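Local atomic coordinates of neurotoxin (PDB entry 2QN0), a protein that is the light chain of botulinum neurotoxin type C1, a zinc protease that cleaves SNARE proteins and shows dual substrate specificity. Residues K83-F86 with L87-I91; S314-K317 with Y318-E321; E321-Q324 with K325-K329; Y351-L354 with T355-T359; E360-Y363 with A364-Y367. All coordinates share one frame; numbering follows the deposited sequence.

Contact 1: residues K83-F86 with L87-I91; sequences KDTF and LKEII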
loop_
_atom_site.group_PDB
_atom_site.type_symbol
_atom_site.label_atom_id
_atom_site.label_comp_id
_atom_site.label_asym_id
_atom_site.label_seq_id
_atom_site.Cartn_x
_atom_site.Cartn_y
_atom_site.Cartn_z
ATOM N N LYS A 83 -8.858 -17.636 2.450
ATOM C CA LYS A 83 -8.264 -16.630 3.322
ATOM C C LYS A 83 -6.916 -17.076 3.865
ATOM O O LYS A 83 -5.991 -16.271 3.986
ATOM C CB LYS A 83 -9.224 -16.304 4.468
ATOM C CG LYS A 83 -10.539 -15.715 3.987
ATOM C CD LYS A 83 -11.458 -15.335 5.130
ATOM C CE LYS A 83 -12.712 -14.649 4.600
ATOM N NZ LYS A 83 -13.607 -14.182 5.692
ATOM N N ASP A 84 -6.799 -18.362 4.182
ATOM C CA ASP A 84 -5.550 -18.896 4.702
ATOM C C ASP A 84 -4.458 -18.760 3.642
ATOM O O ASP A 84 -3.335 -18.345 3.932
ATOM C CB ASP A 84 -5.720 -20.372 5.079
ATOM C CG ASP A 84 -4.486 -20.949 5.735
ATOM O OD1 ASP A 84 -4.175 -20.553 6.881
ATOM O OD2 ASP A 84 -3.817 -21.794 5.104
ATOM N N THR A 85 -4.793 -19.117 2.409
ATOM C CA THR A 85 -3.839 -19.031 1.315
ATOM C C THR A 85 -3.434 -17.579 1.068
ATOM O O THR A 85 -2.251 -17.277 0.914
ATOM C CB THR A 85 -4.431 -19.641 0.033
ATOM O OG1 THR A 85 -4.596 -21.052 0.223
ATOM C CG2 THR A 85 -3.516 -19.400 -1.156
ATOM N N PHE A 86 -4.419 -16.686 1.043
ATOM C CA PHE A 86 -4.156 -15.261 0.827
ATOM C C PHE A 86 -3.235 -14.737 1.924
ATOM O O PHE A 86 -2.241 -14.060 1.651
ATOM C CB PHE A 86 -5.466 -14.473 0.848
ATOM C CG PHE A 86 -5.285 -12.989 0.674
ATOM C CD1 PHE A 86 -5.114 -12.436 -0.592
ATOM C CD2 PHE A 86 -5.277 -12.147 1.780
ATOM C CE1 PHE A 86 -4.941 -11.060 -0.757
ATOM C CE2 PHE A 86 -5.102 -10.765 1.627
ATOM C CZ PHE A 86 -4.935 -10.226 0.355
ATOM N N LEU A 87 -3.570 -15.055 3.171
ATOM C CA LEU A 87 -2.771 -14.615 4.309
ATOM C C LEU A 87 -1.319 -15.053 4.161
ATOM O O LEU A 87 -0.396 -14.264 4.361
ATOM C CB LEU A 87 -3.355 -15.179 5.608
ATOM C CG LEU A 87 -2.604 -14.892 6.909
ATOM C CD1 LEU A 87 -2.530 -13.389 7.161
ATOM C CD2 LEU A 87 -3.324 -15.588 8.057
ATOM N N LYS A 88 -1.112 -16.316 3.807
ATOM C CA LYS A 88 0.238 -16.832 3.645
ATOM C C LYS A 88 0.970 -16.207 2.460
ATOM O O LYS A 88 2.193 -16.058 2.492
ATOM C CB LYS A 88 0.196 -18.361 3.530
ATOM C CG LYS A 88 -0.093 -19.014 4.882
ATOM C CD LYS A 88 -0.480 -20.481 4.781
ATOM C CE LYS A 88 -0.769 -21.034 6.178
ATOM N NZ LYS A 88 -1.330 -22.415 6.143
ATOM N N GLU A 89 0.230 -15.836 1.420
ATOM C CA GLU A 89 0.852 -15.205 0.258
ATOM C C GLU A 89 1.386 -13.831 0.665
ATOM O O GLU A 89 2.513 -13.469 0.332
ATOM C CB GLU A 89 -0.163 -15.059 -0.884
ATOM C CG GLU A 89 -0.613 -16.397 -1.483
ATOM C CD GLU A 89 -1.727 -16.253 -2.507
ATOM O OE1 GLU A 89 -2.517 -15.293 -2.400
ATOM O OE2 GLU A 89 -1.827 -17.116 -3.409
ATOM N N ILE A 90 0.574 -13.069 1.389
ATOM C CA ILE A 90 0.988 -11.742 1.832
ATOM C C ILE A 90 2.224 -11.849 2.725
ATOM O O ILE A 90 3.180 -11.088 2.577
ATOM C CB ILE A 90 -0.146 -11.033 2.611
ATOM C CG1 ILE A 90 -1.336 -10.771 1.681
ATOM C CG2 ILE A 90 0.363 -9.710 3.199
ATOM C CD1 ILE A 90 -1.013 -9.867 0.490
ATOM N N ILE A 91 2.207 -12.800 3.654
ATOM C CA ILE A 91 3.338 -12.995 4.553
ATOM C C ILE A 91 4.607 -13.321 3.771
ATOM O O ILE A 91 5.670 -12.744 4.019
ATOM C CB ILE A 91 3.057 -14.141 5.571
ATOM C CG1 ILE A 91 1.963 -13.708 6.546
ATOM C CG2 ILE A 91 4.338 -14.516 6.314
ATOM C CD1 ILE A 91 2.257 -12.406 7.268
#
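Over one face of the Phe86 ring sits Ile90 CG1, 3.7 Å above the ring plane and displaced toward the rim, in a CH-pi contact four residues along helix 80-97. The nearest ring atom is Phe86 CE2, 3.8 Å from Ile90 CG1, while Ile90 CD1 reaches the CZ corner. Because Phe86 CG stands anti to the backbone N (chi1 178°), the ring lies beside its own carbonyl, on the side where the next turn brings Ile90. Elsewhere the ring packs on Pro47, Tyr76 and Leu77. The carboxylate of Asp84 takes part in an i to i+4 salt bridge: OD2, through its syn lone pair, receives Lys88 NZ at 2.8 Å, at the end of an extended lysine chain. Asp84 OD1 meanwhile accepts from the backbone N of Tyr10, and Lys88 NZ also bonds Asn9 OD1, tying this partly exposed flank to the N-terminal segment. Regular alpha-helical bonding underlies both pairs, such as Ile90 N to Phe86 O at 3.0 Å. One flank of the helix thus buries an aromatic-aliphatic pair, while another carries the ion pair. With both carboxylate oxygens of Asp84 engaged by donors, its negative charge is probably well stabilised.

Contact 2: residues S314-K317 with Y318-E321; sequences SFNK and YIGE
A chi1 of 73° sets Lys317 CG between the backbone N and the carbonyl carbon, over the centre of the neighbouring Tyr318 ring and 3.3 Å above its plane, a close CH-pi contact; CD follows toward CZ and the hydroxyl. Bends at chi3 (77°) and chi4 (66°) then turn Lys317 NZ back to the backbone, where it donates to Ser314 O at 3.0 Å; a water joins the same NZ to Tyr318 OH. Here a 3-10 turn passes into helix 319-330, with Tyr318 at the N-cap position. Tyr318 N bonds Phe315 O at 2.8 Å, approaching from above the carbonyl plane, whereas the bond from Ile319 N to Asn316 O is weak at 3.3 Å. Ile319 lies alongside Asn316, its CG1 3.2 Å from Asn316 O. Asn316 OD1 accepts from Ala310 N of strand 309-311. At the first turn, one water accepts from Glu321 N and donates to Lys317 O; another accepts from Gly320 N.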
loop_
_atom_site.group_PDB
_atom_site.type_symbol
_atom_site.label_atom_id
_atom_site.label_comp_id
_atom_site.label_asym_id
_atom_site.label_seq_id
_atom_site.Cartn_x
_atom_site.Cartn_y
_atom_site.Cartn_z
ATOM N N SER A 314 -6.457 8.919 28.822
ATOM C CA SER A 314 -5.433 7.972 29.240
ATOM C C SER A 314 -4.084 8.252 28.574
ATOM O O SER A 314 -3.042 7.813 29.059
ATOM C CB SER A 314 -5.888 6.544 28.932
ATOM O OG SER A 314 -6.257 6.409 27.572
ATOM N N PHE A 315 -4.104 8.993 27.468
ATOM C CA PHE A 315 -2.879 9.328 26.747
ATOM C C PHE A 315 -2.182 10.578 27.290
ATOM O O PHE A 315 -1.047 10.869 26.916
ATOM C CB PHE A 315 -3.186 9.524 25.255
ATOM C CG PHE A 315 -3.236 8.242 24.470
ATOM C CD1 PHE A 315 -2.065 7.644 24.019
ATOM C CD2 PHE A 315 -4.454 7.632 24.184
ATOM C CE1 PHE A 315 -2.103 6.452 23.289
ATOM C CE2 PHE A 315 -4.503 6.441 23.456
ATOM C CZ PHE A 315 -3.322 5.853 23.009
ATOM N N ASN A 316 -2.847 11.316 28.174
ATOM C CA ASN A 316 -2.237 12.526 28.723
ATOM C C ASN A 316 -0.855 12.287 29.318
ATOM O O ASN A 316 0.065 13.076 29.104
ATOM C CB ASN A 316 -3.140 13.163 29.787
ATOM C CG ASN A 316 -4.318 13.903 29.187
ATOM O OD1 ASN A 316 -4.168 14.642 28.213
ATOM N ND2 ASN A 316 -5.495 13.724 29.775
ATOM N N LYS A 317 -0.701 11.198 30.064
ATOM C CA LYS A 317 0.581 10.899 30.689
ATOM C C LYS A 317 1.656 10.482 29.684
ATOM O O LYS A 317 2.828 10.363 30.040
ATOM C CB LYS A 317 0.408 9.800 31.743
ATOM C CG LYS A 317 0.167 8.415 31.170
ATOM C CD LYS A 317 -0.042 7.380 32.271
ATOM C CE LYS A 317 -1.439 7.466 32.863
ATOM N NZ LYS A 317 -2.486 7.081 31.867
ATOM N N TYR A 318 1.262 10.274 28.431
ATOM C CA TYR A 318 2.209 9.859 27.400
ATOM C C TYR A 318 2.442 10.912 26.317
ATOM O O TYR A 318 2.939 10.596 25.237
ATOM C CB TYR A 318 1.729 8.554 26.753
ATOM C CG TYR A 318 1.509 7.443 27.757
ATOM C CD1 TYR A 318 2.563 6.962 28.528
ATOM C CD2 TYR A 318 0.238 6.902 27.962
ATOM C CE1 TYR A 318 2.361 5.971 29.488
ATOM C CE2 TYR A 318 0.024 5.908 28.920
ATOM C CZ TYR A 318 1.090 5.451 29.679
ATOM O OH TYR A 318 0.889 4.479 30.634
ATOM N N ILE A 319 2.093 12.161 26.607
ATOM C CA ILE A 319 2.278 13.231 25.633
ATOM C C ILE A 319 3.749 13.394 25.260
ATOM O O ILE A 319 4.083 13.562 24.087
ATOM C CB ILE A 319 1.715 14.572 26.166
ATOM C CG1 ILE A 319 0.186 14.508 26.192
ATOM C CG2 ILE A 319 2.192 15.731 25.298
ATOM C CD1 ILE A 319 -0.481 15.726 26.816
ATOM N N GLY A 320 4.628 13.329 26.257
ATOM C CA GLY A 320 6.050 13.474 25.996
ATOM C C GLY A 320 6.587 12.369 25.107
ATOM O O GLY A 320 7.399 12.612 24.212
ATOM N N GLU A 321 6.132 11.147 25.362
ATOM C CA GLU A 321 6.551 9.981 24.592
ATOM C C GLU A 321 6.195 10.135 23.119
ATOM O O GLU A 321 7.024 9.897 22.239
ATOM C CB GLU A 321 5.863 8.722 25.127
ATOM C CG GLU A 321 6.196 7.453 24.349
ATOM C CD GLU A 321 5.299 6.289 24.727
ATOM O OE1 GLU A 321 4.918 6.202 25.912
ATOM O OE2 GLU A 321 4.983 5.457 23.847
HETATM O O HOH W 1 5.372 10.749 28.093
HETATM O O HOH W 2 4.470 13.299 29.133
HETATM O O HOH W 3 -1.952 4.427 31.804
#

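Contact 3: residues E321-Q324 with K325-K329; sequences EYKQ and KLIRK
Glu321 and Lys325 form an i to i+4 salt bridge on the outer side of helix 319-330, an amphipathic alpha-helix whose Leu326 and Ile327 meet Leu304 of helix 283-304. The bridge runs from Lys325 NZ to Glu321 OE2 at 2.9 Å and uses the anti lone pair of that oxygen. The two chains lie side by side, both extended beyond CG, and CE of the lysine passes 3.3 Å from Glu321 OE2. In van der Waals packing, the methylenes of Lys325 run beside the Tyr322 ring, with CD 4.0 Å from Tyr322 CE2. Tyr322 itself makes an edge-to-face contact with Phe129. Ile327 CD1 meets two side chains of the preceding turn, Lys323 CG at 3.9 Å and the amide of Gln324, whose NE2 is 3.7 Å away. Backbone bonds link the turns regularly, among them Ile327 N to Lys323 O at 2.9 Å. Water-mediated links gather round Arg328, which bends at chi3 (-68°) and folds its guanidinium back along the helix, bringing one face over Gln324 O. One water donates to both Gln324 O and Gln324 OE1 and accepts a weak bond from Arg328 NH1; another lies in the guanidinium plane, accepting from Arg328 NH2 at 3.0 Å.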
loop_
_atom_site.group_PDB
_atom_site.type_symbol
_atom_site.label_atom_id
_atom_site.label_comp_id
_atom_site.label_asym_id
_atom_site.label_seq_id
_atom_site.Cartn_x
_atom_site.Cartn_y
_atom_site.Cartn_z
ATOM N N GLU A 321 6.132 11.147 25.362
ATOM C CA GLU A 321 6.551 9.981 24.592
ATOM C C GLU A 321 6.195 10.135 23.119
ATOM O O GLU A 321 7.024 9.897 22.239
ATOM C CB GLU A 321 5.863 8.722 25.127
ATOM C CG GLU A 321 6.196 7.453 24.349
ATOM C CD GLU A 321 5.299 6.289 24.727
ATOM O OE1 GLU A 321 4.918 6.202 25.912
ATOM O OE2 GLU A 321 4.983 5.457 23.847
ATOM N N TYR A 322 4.954 10.522 22.852
ATOM C CA TYR A 322 4.523 10.668 21.472
ATOM C C TYR A 322 5.092 11.900 20.791
ATOM O O TYR A 322 5.277 11.912 19.576
ATOM C CB TYR A 322 2.996 10.609 21.391
ATOM C CG TYR A 322 2.535 9.179 21.537
ATOM C CD1 TYR A 322 2.284 8.626 22.794
ATOM C CD2 TYR A 322 2.512 8.330 20.431
ATOM C CE1 TYR A 322 2.033 7.257 22.943
ATOM C CE2 TYR A 322 2.268 6.971 20.565
ATOM C CZ TYR A 322 2.035 6.439 21.822
ATOM O OH TYR A 322 1.851 5.083 21.947
ATOM N N LYS A 323 5.394 12.928 21.572
ATOM C CA LYS A 323 5.995 14.126 21.006
ATOM C C LYS A 323 7.356 13.699 20.453
ATOM O O LYS A 323 7.722 14.046 19.330
ATOM C CB LYS A 323 6.170 15.193 22.091
ATOM C CG LYS A 323 6.945 16.425 21.649
ATOM C CD LYS A 323 6.970 17.466 22.761
ATOM C CE LYS A 323 7.837 18.658 22.394
ATOM N NZ LYS A 323 7.876 19.653 23.503
ATOM N N GLN A 324 8.098 12.927 21.241
ATOM C CA GLN A 324 9.413 12.452 20.820
ATOM C C GLN A 324 9.342 11.530 19.605
ATOM O O GLN A 324 10.187 11.604 18.712
ATOM C CB GLN A 324 10.110 11.727 21.972
ATOM C CG GLN A 324 10.510 12.646 23.115
ATOM C CD GLN A 324 11.399 13.788 22.651
ATOM O OE1 GLN A 324 12.432 13.565 22.020
ATOM N NE2 GLN A 324 11.001 15.016 22.965
ATOM N N LYS A 325 8.341 10.656 19.575
ATOM C CA LYS A 325 8.183 9.738 18.450
ATOM C C LYS A 325 7.907 10.508 17.160
ATOM O O LYS A 325 8.451 10.186 16.101
ATOM C CB LYS A 325 7.034 8.757 18.715
ATOM C CG LYS A 325 7.338 7.722 19.793
ATOM C CD LYS A 325 6.202 6.714 19.946
ATOM C CE LYS A 325 6.564 5.641 20.971
ATOM N NZ LYS A 325 5.486 4.626 21.141
ATOM N N LEU A 326 7.063 11.529 17.255
ATOM C CA LEU A 326 6.721 12.332 16.086
ATOM C C LEU A 326 7.896 13.202 15.639
ATOM O O LEU A 326 8.080 13.439 14.445
ATOM C CB LEU A 326 5.481 13.173 16.388
ATOM C CG LEU A 326 4.246 12.291 16.625
ATOM C CD1 LEU A 326 3.135 13.086 17.286
ATOM C CD2 LEU A 326 3.778 11.711 15.295
ATOM N N ILE A 327 8.693 13.673 16.594
ATOM C CA ILE A 327 9.868 14.472 16.258
ATOM C C ILE A 327 10.806 13.613 15.409
ATOM O O ILE A 327 11.370 14.084 14.420
ATOM C CB ILE A 327 10.610 14.943 17.535
ATOM C CG1 ILE A 327 9.788 16.031 18.234
ATOM C CG2 ILE A 327 12.005 15.443 17.175
ATOM C CD1 ILE A 327 10.315 16.428 19.604
ATOM N N ARG A 328 10.962 12.345 15.789
ATOM C CA ARG A 328 11.821 11.434 15.037
ATOM C C ARG A 328 11.233 11.121 13.659
ATOM O O ARG A 328 11.960 11.041 12.670
ATOM C CB ARG A 328 12.035 10.122 15.803
ATOM C CG ARG A 328 12.923 10.244 17.040
ATOM C CD ARG A 328 13.349 8.868 17.554
ATOM N NE ARG A 328 12.241 8.091 18.109
ATOM C CZ ARG A 328 11.791 8.203 19.356
ATOM N NH1 ARG A 328 12.349 9.064 20.196
ATOM N NH2 ARG A 328 10.784 7.444 19.769
ATOM N N LYS A 329 9.917 10.936 13.600
ATOM C CA LYS A 329 9.236 10.638 12.340
ATOM C C LYS A 329 9.514 11.701 11.277
ATOM O O LYS A 329 9.951 11.398 10.166
ATOM C CB LYS A 329 7.723 10.567 12.562
ATOM C CG LYS A 329 6.906 10.493 11.272
ATOM C CD LYS A 329 5.413 10.596 11.547
ATOM C CE LYS A 329 4.608 10.585 10.249
ATOM N NZ LYS A 329 3.163 10.869 10.493
HETATM O O HOH W 4 9.706 7.720 22.505
HETATM O O HOH W 5 13.259 12.226 19.706
#

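Contact 4: residues Y351-L354 with T355-T359; sequences YNEL and TQIFT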
loop_
_atom_site.group_PDB
_atom_site.type_symbol
_atom_site.label_atom_id
_atom_site.label_comp_id
_atom_site.label_asym_id
_atom_site.label_seq_id
_atom_site.Cartn_x
_atom_site.Cartn_y
_atom_site.Cartn_z
ATOM N N TYR A 351 11.829 14.268 1.944
ATOM C CA TYR A 351 10.869 14.356 0.855
ATOM C C TYR A 351 11.385 13.631 -0.382
ATOM O O TYR A 351 10.625 12.947 -1.065
ATOM C CB TYR A 351 10.576 15.819 0.507
ATOM C CG TYR A 351 9.359 15.995 -0.372
ATOM C CD1 TYR A 351 8.079 16.059 0.178
ATOM C CD2 TYR A 351 9.484 16.080 -1.760
ATOM C CE1 TYR A 351 6.952 16.208 -0.630
ATOM C CE2 TYR A 351 8.364 16.227 -2.576
ATOM C CZ TYR A 351 7.105 16.289 -2.008
ATOM O OH TYR A 351 5.995 16.430 -2.811
ATOM N N ASN A 352 12.676 13.782 -0.673
ATOM C CA ASN A 352 13.262 13.129 -1.837
ATOM C C ASN A 352 13.217 11.613 -1.683
ATOM O O ASN A 352 12.913 10.896 -2.634
ATOM C CB ASN A 352 14.706 13.580 -2.044
ATOM C CG ASN A 352 15.327 12.962 -3.279
ATOM O OD1 ASN A 352 16.180 12.081 -3.186
ATOM N ND2 ASN A 352 14.885 13.411 -4.448
ATOM N N GLU A 353 13.523 11.129 -0.485
ATOM C CA GLU A 353 13.484 9.692 -0.221
ATOM C C GLU A 353 12.092 9.134 -0.489
ATOM O O GLU A 353 11.925 8.151 -1.210
ATOM C CB GLU A 353 13.836 9.405 1.238
ATOM C CG GLU A 353 15.315 9.381 1.556
ATOM C CD GLU A 353 15.568 9.228 3.041
ATOM O OE1 GLU A 353 14.792 8.501 3.701
ATOM O OE2 GLU A 353 16.542 9.826 3.545
ATOM N N LEU A 354 11.094 9.776 0.108
ATOM C CA LEU A 354 9.704 9.345 -0.009
ATOM C C LEU A 354 9.097 9.391 -1.404
ATOM O O LEU A 354 8.194 8.611 -1.707
ATOM C CB LEU A 354 8.828 10.179 0.932
ATOM C CG LEU A 354 9.187 10.104 2.416
ATOM C CD1 LEU A 354 8.312 11.064 3.199
ATOM C CD2 LEU A 354 8.997 8.669 2.914
ATOM N N THR A 355 9.590 10.289 -2.252
ATOM C CA THR A 355 9.036 10.441 -3.594
ATOM C C THR A 355 9.901 9.978 -4.757
ATOM O O THR A 355 9.384 9.753 -5.855
ATOM C CB THR A 355 8.660 11.914 -3.864
ATOM O OG1 THR A 355 9.824 12.736 -3.707
ATOM C CG2 THR A 355 7.581 12.376 -2.899
ATOM N N GLN A 356 11.203 9.837 -4.538
ATOM C CA GLN A 356 12.083 9.427 -5.621
ATOM C C GLN A 356 12.974 8.216 -5.377
ATOM O O GLN A 356 13.519 7.658 -6.328
ATOM C CB GLN A 356 12.924 10.629 -6.070
ATOM C CG GLN A 356 12.058 11.744 -6.643
ATOM C CD GLN A 356 12.852 12.815 -7.361
ATOM O OE1 GLN A 356 13.855 12.527 -8.011
ATOM N NE2 GLN A 356 12.393 14.056 -7.263
ATOM N N ILE A 357 13.123 7.799 -4.121
ATOM C CA ILE A 357 13.945 6.629 -3.814
ATOM C C ILE A 357 13.057 5.409 -3.545
ATOM O O ILE A 357 13.309 4.318 -4.056
ATOM C CB ILE A 357 14.852 6.894 -2.603
ATOM C CG1 ILE A 357 15.824 8.031 -2.935
ATOM C CG2 ILE A 357 15.619 5.627 -2.237
ATOM C CD1 ILE A 357 16.800 8.359 -1.824
ATOM N N PHE A 358 12.024 5.598 -2.733
ATOM C CA PHE A 358 11.083 4.522 -2.442
ATOM C C PHE A 358 10.056 4.527 -3.572
ATOM O O PHE A 358 8.941 5.029 -3.409
ATOM C CB PHE A 358 10.396 4.771 -1.098
ATOM C CG PHE A 358 11.272 4.474 0.090
ATOM C CD1 PHE A 358 11.539 3.159 0.459
ATOM C CD2 PHE A 358 11.844 5.504 0.826
ATOM C CE1 PHE A 358 12.366 2.875 1.547
ATOM C CE2 PHE A 358 12.675 5.232 1.916
ATOM C CZ PHE A 358 12.935 3.912 2.276
ATOM N N THR A 359 10.451 3.973 -4.719
ATOM C CA THR A 359 9.589 3.923 -5.899
ATOM C C THR A 359 9.640 2.546 -6.557
ATOM O O THR A 359 10.639 1.837 -6.456
ATOM C CB THR A 359 10.031 4.950 -6.967
ATOM O OG1 THR A 359 11.315 4.573 -7.482
ATOM C CG2 THR A 359 10.123 6.351 -6.363
HETATM O O HOH W 6 16.470 13.518 -6.584
HETATM O O HOH W 7 7.319 6.051 -1.032
#
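Thr355 CB lies 3.6 Å from Tyr351 O. With chi1 at 58°, OG1 is set between the backbone N and the carbonyl carbon and donates to Tyr351 O at 2.8 Å; CG2 instead rests over one face of the Tyr351 ring, off centre, in a CH-pi contact. Tyr351 O is gripped twice, since Thr355 N bonds it from the opposite face of the carbonyl plane. Just beyond this doubled acceptor, at 355-357, helix 344-357 widens into a pi-type turn. Phe358 N reaches back five residues to Glu353 O, a nearly straight bond of 3.0 Å and 168°, and Ile357 N binds the same oxygen from above the carbonyl plane. Phe358, centre of an inverse gamma turn, brings its ring edge to Glu353 O, with CD2 3.3 Å away. The amides of Asn352 and Gln356 share a water that accepts from Asn352 ND2 and donates to Gln356 OE1. Beyond the contact, the Glu353 carboxylate forms salt bridges with Arg109 and Arg331.

Contact 5: residues E360-Y363 with A364-Y367; sequences EFNY and AKIY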
loop_
_atom_site.group_PDB
_atom_site.type_symbol
_atom_site.label_atom_id
_atom_site.label_comp_id
_atom_site.label_asym_id
_atom_site.label_seq_id
_atom_site.Cartn_x
_atom_site.Cartn_y
_atom_site.Cartn_z
ATOM N N GLU A 360 8.559 2.183 -7.239
ATOM C CA GLU A 360 8.479 0.895 -7.931
ATOM C C GLU A 360 9.646 0.732 -8.909
ATOM O O GLU A 360 10.290 -0.320 -8.973
ATOM C CB GLU A 360 7.164 0.808 -8.706
ATOM C CG GLU A 360 6.936 -0.531 -9.399
ATOM C CD GLU A 360 5.728 -0.506 -10.316
ATOM O OE1 GLU A 360 4.710 0.115 -9.938
ATOM O OE2 GLU A 360 5.791 -1.115 -11.407
ATOM N N PHE A 361 9.897 1.786 -9.677
ATOM C CA PHE A 361 10.968 1.812 -10.666
ATOM C C PHE A 361 12.321 1.471 -10.040
ATOM O O PHE A 361 13.106 0.708 -10.605
ATOM C CB PHE A 361 11.037 3.204 -11.303
ATOM C CG PHE A 361 11.961 3.287 -12.484
ATOM C CD1 PHE A 361 11.529 2.900 -13.749
ATOM C CD2 PHE A 361 13.266 3.739 -12.330
ATOM C CE1 PHE A 361 12.386 2.964 -14.847
ATOM C CE2 PHE A 361 14.130 3.805 -13.420
ATOM C CZ PHE A 361 13.688 3.417 -14.680
ATOM N N ASN A 362 12.595 2.046 -8.874
ATOM C CA ASN A 362 13.855 1.801 -8.187
ATOM C C ASN A 362 13.884 0.378 -7.632
ATOM O O ASN A 362 14.914 -0.293 -7.687
ATOM C CB ASN A 362 14.042 2.830 -7.064
ATOM C CG ASN A 362 15.462 2.869 -6.531
ATOM O OD1 ASN A 362 16.418 2.572 -7.253
ATOM N ND2 ASN A 362 15.611 3.259 -5.265
ATOM N N TYR A 363 12.754 -0.095 -7.114
ATOM C CA TYR A 363 12.714 -1.454 -6.572
ATOM C C TYR A 363 13.033 -2.489 -7.653
ATOM O O TYR A 363 13.738 -3.463 -7.393
ATOM C CB TYR A 363 11.341 -1.779 -5.968
ATOM C CG TYR A 363 10.881 -0.830 -4.881
ATOM C CD1 TYR A 363 11.794 -0.212 -4.025
ATOM C CD2 TYR A 363 9.524 -0.573 -4.691
ATOM C CE1 TYR A 363 11.363 0.645 -3.008
ATOM C CE2 TYR A 363 9.085 0.272 -3.678
ATOM C CZ TYR A 363 10.009 0.879 -2.842
ATOM O OH TYR A 363 9.569 1.720 -1.843
ATOM N N ALA A 364 12.517 -2.282 -8.862
ATOM C CA ALA A 364 12.762 -3.228 -9.951
ATOM C C ALA A 364 14.256 -3.425 -10.173
ATOM O O ALA A 364 14.714 -4.542 -10.415
ATOM C CB ALA A 364 12.097 -2.743 -11.242
ATOM N N LYS A 365 15.015 -2.337 -10.089
ATOM C CA LYS A 365 16.459 -2.411 -10.268
ATOM C C LYS A 365 17.124 -3.088 -9.073
ATOM O O LYS A 365 17.968 -3.971 -9.234
ATOM C CB LYS A 365 17.049 -1.007 -10.439
ATOM C CG LYS A 365 16.609 -0.300 -11.713
ATOM C CD LYS A 365 17.254 1.076 -11.844
ATOM C CE LYS A 365 16.807 2.018 -10.737
ATOM N NZ LYS A 365 17.416 3.373 -10.877
ATOM N N ILE A 366 16.736 -2.678 -7.872
ATOM C CA ILE A 366 17.324 -3.233 -6.657
ATOM C C ILE A 366 17.063 -4.724 -6.451
ATOM O O ILE A 366 17.965 -5.464 -6.050
ATOM C CB ILE A 366 16.853 -2.434 -5.425
ATOM C CG1 ILE A 366 17.386 -1.000 -5.525
ATOM C CG2 ILE A 366 17.344 -3.101 -4.137
ATOM C CD1 ILE A 366 16.856 -0.067 -4.461
ATOM N N TYR A 367 15.843 -5.174 -6.728
ATOM C CA TYR A 367 15.505 -6.590 -6.564
ATOM C C TYR A 367 15.862 -7.403 -7.804
ATOM O O TYR A 367 15.633 -8.608 -7.855
ATOM C CB TYR A 367 14.018 -6.746 -6.243
ATOM C CG TYR A 367 13.664 -6.298 -4.840
ATOM C CD1 TYR A 367 13.460 -7.227 -3.819
ATOM C CD2 TYR A 367 13.578 -4.942 -4.524
ATOM C CE1 TYR A 367 13.180 -6.814 -2.510
ATOM C CE2 TYR A 367 13.302 -4.519 -3.224
ATOM C CZ TYR A 367 13.107 -5.459 -2.223
ATOM O OH TYR A 367 12.856 -5.036 -0.937
#
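Three i to i+4 bonds, Ala364 N to Glu360 O, Ile366 N to Asn362 O and Tyr367 N to Tyr363 O at 2.8 Å, build the short alpha-helix 360-366 of the zinc protease domain. Glu360, in its first turn, is a second-shell residue of the metal site: OE1 accepts from ND1 of the zinc ligand His229, while OE2 is held by Arg372 and Asn371. Such a carboxylate probably orients the histidine and polarises its ring toward the metal. Two residues on, Asn362 takes part on two sides. Its CG is anti to the backbone N (chi1 -166°), which turns the amide along the helix; ND2 lies 3.6 Å from Ile366 CD1 and bonds Ile357 O. OD1 meets Lys365 CE at 3.5 Å, the two side chains crossing at about a right angle. Lys365 bends at chi3 (-64°), swinging its tip back between Asn362 and Phe361, where NZ comes 4.2 Å from Phe361 CE2. On the buried flank, Tyr363 and Tyr367 pack against helix 223-238, with Tyr363 OH bonded to Asn232 OD1 and Tyr367 OH to Ile97 O. The two tyrosines meet where Tyr363 CB approaches Tyr367 CD2 at 4.1 Å, and Tyr363 O lies in the plane of the Tyr367 ring, at its edge, 3.2 Å from the same CD2.

Contacts 4 and 5 follow each other across the junction of helices 344-357 and 360-366, their centres about 12 Å apart; Thr359, at the N-cap position, bonds Asn362 N through its OG1. Both lie near the zinc held by His229, His233 and Glu269: the side chain of Glu360 is about 7 Å from the metal and that of Phe358 about 13 Å. Contact 2 leads from a 3-10 turn into helix 319-330 and contact 3 continues along it; they share Glu321 and touch through Phe315 CE1 and Tyr322 CE1 at 4.2 Å. Contact 3 approaches contact 4 to about 7 Å between nearest atoms. Contact 1 stands apart, about 12 Å from contact 5 at the nearest atoms.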